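Local coordinates for protein beta-mannosidase (Trichoderma harzianum, PDB 4CVU) that probably hydrolyses terminal beta-linked mannose residues from the non-reducing ends of oligosaccharides, as a beta-mannosidase of glycoside hydrolase family 2, at residues Trp202-Trp212 with Ile390-Arg398. Residues are numbered along the deposited sequence; the frame is centred on the assembly and turned at random.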
# COMPACT_ATOMS: atom_id res chain seq x y z
N TRP A 202 13.50 -4.03 -17.31
CA TRP A 202 12.92 -2.88 -16.65
C TRP A 202 11.41 -3.01 -16.44
O TRP A 202 10.81 -2.04 -16.09
CB TRP A 202 13.16 -1.56 -17.42
CG TRP A 202 13.19 -1.72 -18.89
CD1 TRP A 202 14.32 -1.68 -19.69
CD2 TRP A 202 12.11 -2.04 -19.74
NE1 TRP A 202 13.98 -1.93 -20.98
CE2 TRP A 202 12.62 -2.15 -21.04
CE3 TRP A 202 10.72 -2.23 -19.54
CZ2 TRP A 202 11.82 -2.45 -22.12
CZ3 TRP A 202 9.94 -2.50 -20.61
CH2 TRP A 202 10.46 -2.61 -21.89
N GLY A 203 10.81 -4.16 -16.68
CA GLY A 203 9.32 -4.27 -16.64
C GLY A 203 8.85 -5.67 -16.34
O GLY A 203 9.66 -6.63 -16.36
N PRO A 204 7.55 -5.79 -15.97
CA PRO A 204 6.92 -7.04 -15.56
C PRO A 204 6.47 -7.88 -16.75
O PRO A 204 6.57 -7.44 -17.94
CB PRO A 204 5.68 -6.56 -14.76
CG PRO A 204 5.30 -5.28 -15.45
CD PRO A 204 6.60 -4.66 -15.94
N ALA A 205 5.97 -9.08 -16.46
CA ALA A 205 5.57 -10.01 -17.49
C ALA A 205 4.14 -10.44 -17.31
O ALA A 205 3.90 -11.58 -16.88
CB ALA A 205 6.46 -11.25 -17.42
N PHE A 206 3.21 -9.57 -17.69
CA PHE A 206 1.78 -9.85 -17.47
C PHE A 206 1.09 -10.63 -18.58
O PHE A 206 -0.03 -11.13 -18.37
CB PHE A 206 1.03 -8.55 -17.15
CG PHE A 206 1.36 -7.98 -15.79
CD1 PHE A 206 1.19 -8.75 -14.65
CD2 PHE A 206 1.90 -6.71 -15.66
CE1 PHE A 206 1.53 -8.27 -13.42
CE2 PHE A 206 2.24 -6.22 -14.41
CZ PHE A 206 2.03 -7.01 -13.30
N SER A 207 1.73 -10.69 -19.76
CA SER A 207 1.17 -11.32 -20.95
C SER A 207 -0.35 -11.10 -21.08
O SER A 207 -1.12 -12.07 -21.16
CB SER A 207 1.44 -12.82 -20.95
OG SER A 207 0.83 -13.41 -22.07
N PRO A 208 -0.77 -9.83 -21.20
CA PRO A 208 -2.20 -9.50 -21.29
C PRO A 208 -2.78 -9.88 -22.64
O PRO A 208 -2.04 -10.07 -23.64
CB PRO A 208 -2.20 -8.00 -21.07
CG PRO A 208 -0.89 -7.55 -21.65
CD PRO A 208 0.05 -8.62 -21.16
N VAL A 209 -4.10 -10.04 -22.66
CA VAL A 209 -4.83 -10.43 -23.87
C VAL A 209 -6.14 -9.69 -23.90
O VAL A 209 -6.68 -9.35 -22.84
CB VAL A 209 -5.11 -11.93 -24.01
CG1 VAL A 209 -3.80 -12.71 -24.09
CG2 VAL A 209 -5.96 -12.46 -22.86
N GLY A 210 -6.63 -9.44 -25.11
CA GLY A 210 -7.91 -8.77 -25.29
C GLY A 210 -7.97 -7.94 -26.56
O GLY A 210 -6.97 -7.86 -27.31
N PRO A 211 -9.13 -7.32 -26.80
CA PRO A 211 -9.30 -6.43 -27.92
C PRO A 211 -8.57 -5.14 -27.60
O PRO A 211 -9.15 -4.20 -27.05
CB PRO A 211 -10.83 -6.26 -28.00
CG PRO A 211 -11.28 -6.36 -26.60
CD PRO A 211 -10.34 -7.34 -25.95
N TRP A 212 -7.29 -5.09 -27.92
CA TRP A 212 -6.43 -4.03 -27.46
C TRP A 212 -6.49 -2.75 -28.26
O TRP A 212 -5.94 -1.76 -27.86
CB TRP A 212 -5.00 -4.55 -27.38
CG TRP A 212 -4.25 -4.49 -28.59
CD1 TRP A 212 -4.31 -5.34 -29.64
CD2 TRP A 212 -3.24 -3.54 -28.91
NE1 TRP A 212 -3.41 -4.97 -30.60
CE2 TRP A 212 -2.73 -3.87 -30.16
CE3 TRP A 212 -2.71 -2.44 -28.24
CZ2 TRP A 212 -1.75 -3.13 -30.77
CZ3 TRP A 212 -1.71 -1.73 -28.84
CH2 TRP A 212 -1.26 -2.05 -30.10
N ILE A 390 10.15 3.58 -24.33
CA ILE A 390 9.63 2.24 -24.12
C ILE A 390 8.12 2.36 -23.84
O ILE A 390 7.62 3.47 -23.62
CB ILE A 390 10.34 1.50 -22.97
CG1 ILE A 390 10.09 2.19 -21.64
CG2 ILE A 390 11.85 1.38 -23.26
CD1 ILE A 390 9.94 1.25 -20.48
N PRO A 391 7.38 1.26 -23.90
CA PRO A 391 5.93 1.41 -23.65
C PRO A 391 5.68 2.02 -22.27
O PRO A 391 6.23 1.54 -21.29
CB PRO A 391 5.41 -0.02 -23.71
CG PRO A 391 6.44 -0.75 -24.52
CD PRO A 391 7.75 -0.13 -24.22
N PRO A 392 4.84 3.05 -22.20
CA PRO A 392 4.54 3.69 -20.86
C PRO A 392 3.73 2.81 -19.88
O PRO A 392 3.66 3.14 -18.70
CB PRO A 392 3.70 4.91 -21.26
CG PRO A 392 2.99 4.45 -22.50
CD PRO A 392 4.01 3.61 -23.26
N ASP A 393 3.15 1.69 -20.34
CA ASP A 393 2.27 0.89 -19.51
C ASP A 393 2.37 -0.55 -19.98
O ASP A 393 2.70 -0.82 -21.13
CB ASP A 393 0.86 1.46 -19.59
CG ASP A 393 -0.01 1.14 -18.36
OD1 ASP A 393 -0.55 -0.00 -18.25
OD2 ASP A 393 -0.20 2.05 -17.49
N ALA A 394 2.12 -1.48 -19.07
CA ALA A 394 2.06 -2.87 -19.49
C ALA A 394 0.73 -3.18 -20.21
O ALA A 394 0.61 -4.22 -20.88
CB ALA A 394 2.30 -3.81 -18.31
N PHE A 395 -0.25 -2.29 -20.06
CA PHE A 395 -1.55 -2.44 -20.68
C PHE A 395 -1.87 -1.24 -21.59
O PHE A 395 -2.33 -0.19 -21.15
CB PHE A 395 -2.61 -2.64 -19.61
CG PHE A 395 -2.20 -3.63 -18.57
CD1 PHE A 395 -2.25 -5.00 -18.82
CD2 PHE A 395 -1.74 -3.22 -17.36
CE1 PHE A 395 -1.86 -5.91 -17.86
CE2 PHE A 395 -1.33 -4.11 -16.41
CZ PHE A 395 -1.38 -5.47 -16.66
N TRP A 396 -1.62 -1.42 -22.86
CA TRP A 396 -1.71 -0.33 -23.83
C TRP A 396 -3.09 0.33 -23.85
O TRP A 396 -3.18 1.55 -23.93
CB TRP A 396 -1.32 -0.80 -25.24
CG TRP A 396 0.18 -0.63 -25.52
CD1 TRP A 396 1.14 -1.60 -25.49
CD2 TRP A 396 0.85 0.59 -25.79
NE1 TRP A 396 2.38 -1.05 -25.76
CE2 TRP A 396 2.22 0.30 -25.96
CE3 TRP A 396 0.42 1.91 -25.95
CZ2 TRP A 396 3.14 1.26 -26.27
CZ3 TRP A 396 1.33 2.86 -26.25
CH2 TRP A 396 2.69 2.53 -26.44
N PRO A 397 -4.16 -0.45 -23.69
CA PRO A 397 -5.45 0.22 -23.69
C PRO A 397 -5.63 1.37 -22.69
O PRO A 397 -6.40 2.29 -22.96
CB PRO A 397 -6.43 -0.90 -23.40
CG PRO A 397 -5.78 -2.10 -24.00
CD PRO A 397 -4.32 -1.91 -23.64
N ARG A 398 -4.94 1.36 -21.54
CA ARG A 398 -5.19 2.42 -20.57
C ARG A 398 -4.27 3.62 -20.78
O ARG A 398 -4.33 4.60 -20.03
CB ARG A 398 -5.12 1.89 -19.11
CG ARG A 398 -3.77 1.36 -18.65
CD ARG A 398 -3.92 0.92 -17.19
NE ARG A 398 -2.70 0.32 -16.68
CZ ARG A 398 -2.52 -0.01 -15.40
NH1 ARG A 398 -3.51 0.12 -14.53
NH2 ARG A 398 -1.37 -0.51 -14.99
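Phe395 meets Phe206 and Pro208 where the loop after strand 380-389 of the (beta/alpha)8 catalytic barrel packs on a loop of the galactose-binding-like domain. Residues 202-212 belong to that domain; residues 390-398 link the barrel strand to helix 401-413 and carry an Asx turn. No hydrogen bond crosses the contact. Phe395 has CG anti to its carbonyl carbon (chi1 -45°), which brings the end of the ring up to Phe206 and Pro208. From its CB outward, CD1 lies 3.8 Å from Pro208 CB. CE1 touches the same Pro208 CB and also Phe206 CB. At the tip, CZ is 3.6 Å from Phe206 CD2. The two phenyl planes are 28° apart but slid, so they barely overlap. With an alanine here, Pro208 CB and the Phe206 ring would probably lose this partner and a gap would open between the loops. Asp393 OD1 takes the Phe395 N-H through its anti lone pair, and forms a salt bridge with Arg398 NE. Ala394 CB sits at the edge of the Phe206 ring. At one end, Trp212 and Trp396 form an offset edge-to-face pair, the Trp212 edge set against the Trp396 face with planes at 65°; Trp396 NE1 is hydrogen-bonded to Glu194. At the other, Ile390 CD1 makes a CH-pi contact over the Trp202 six-membered ring, 3.8 Å from its centroid.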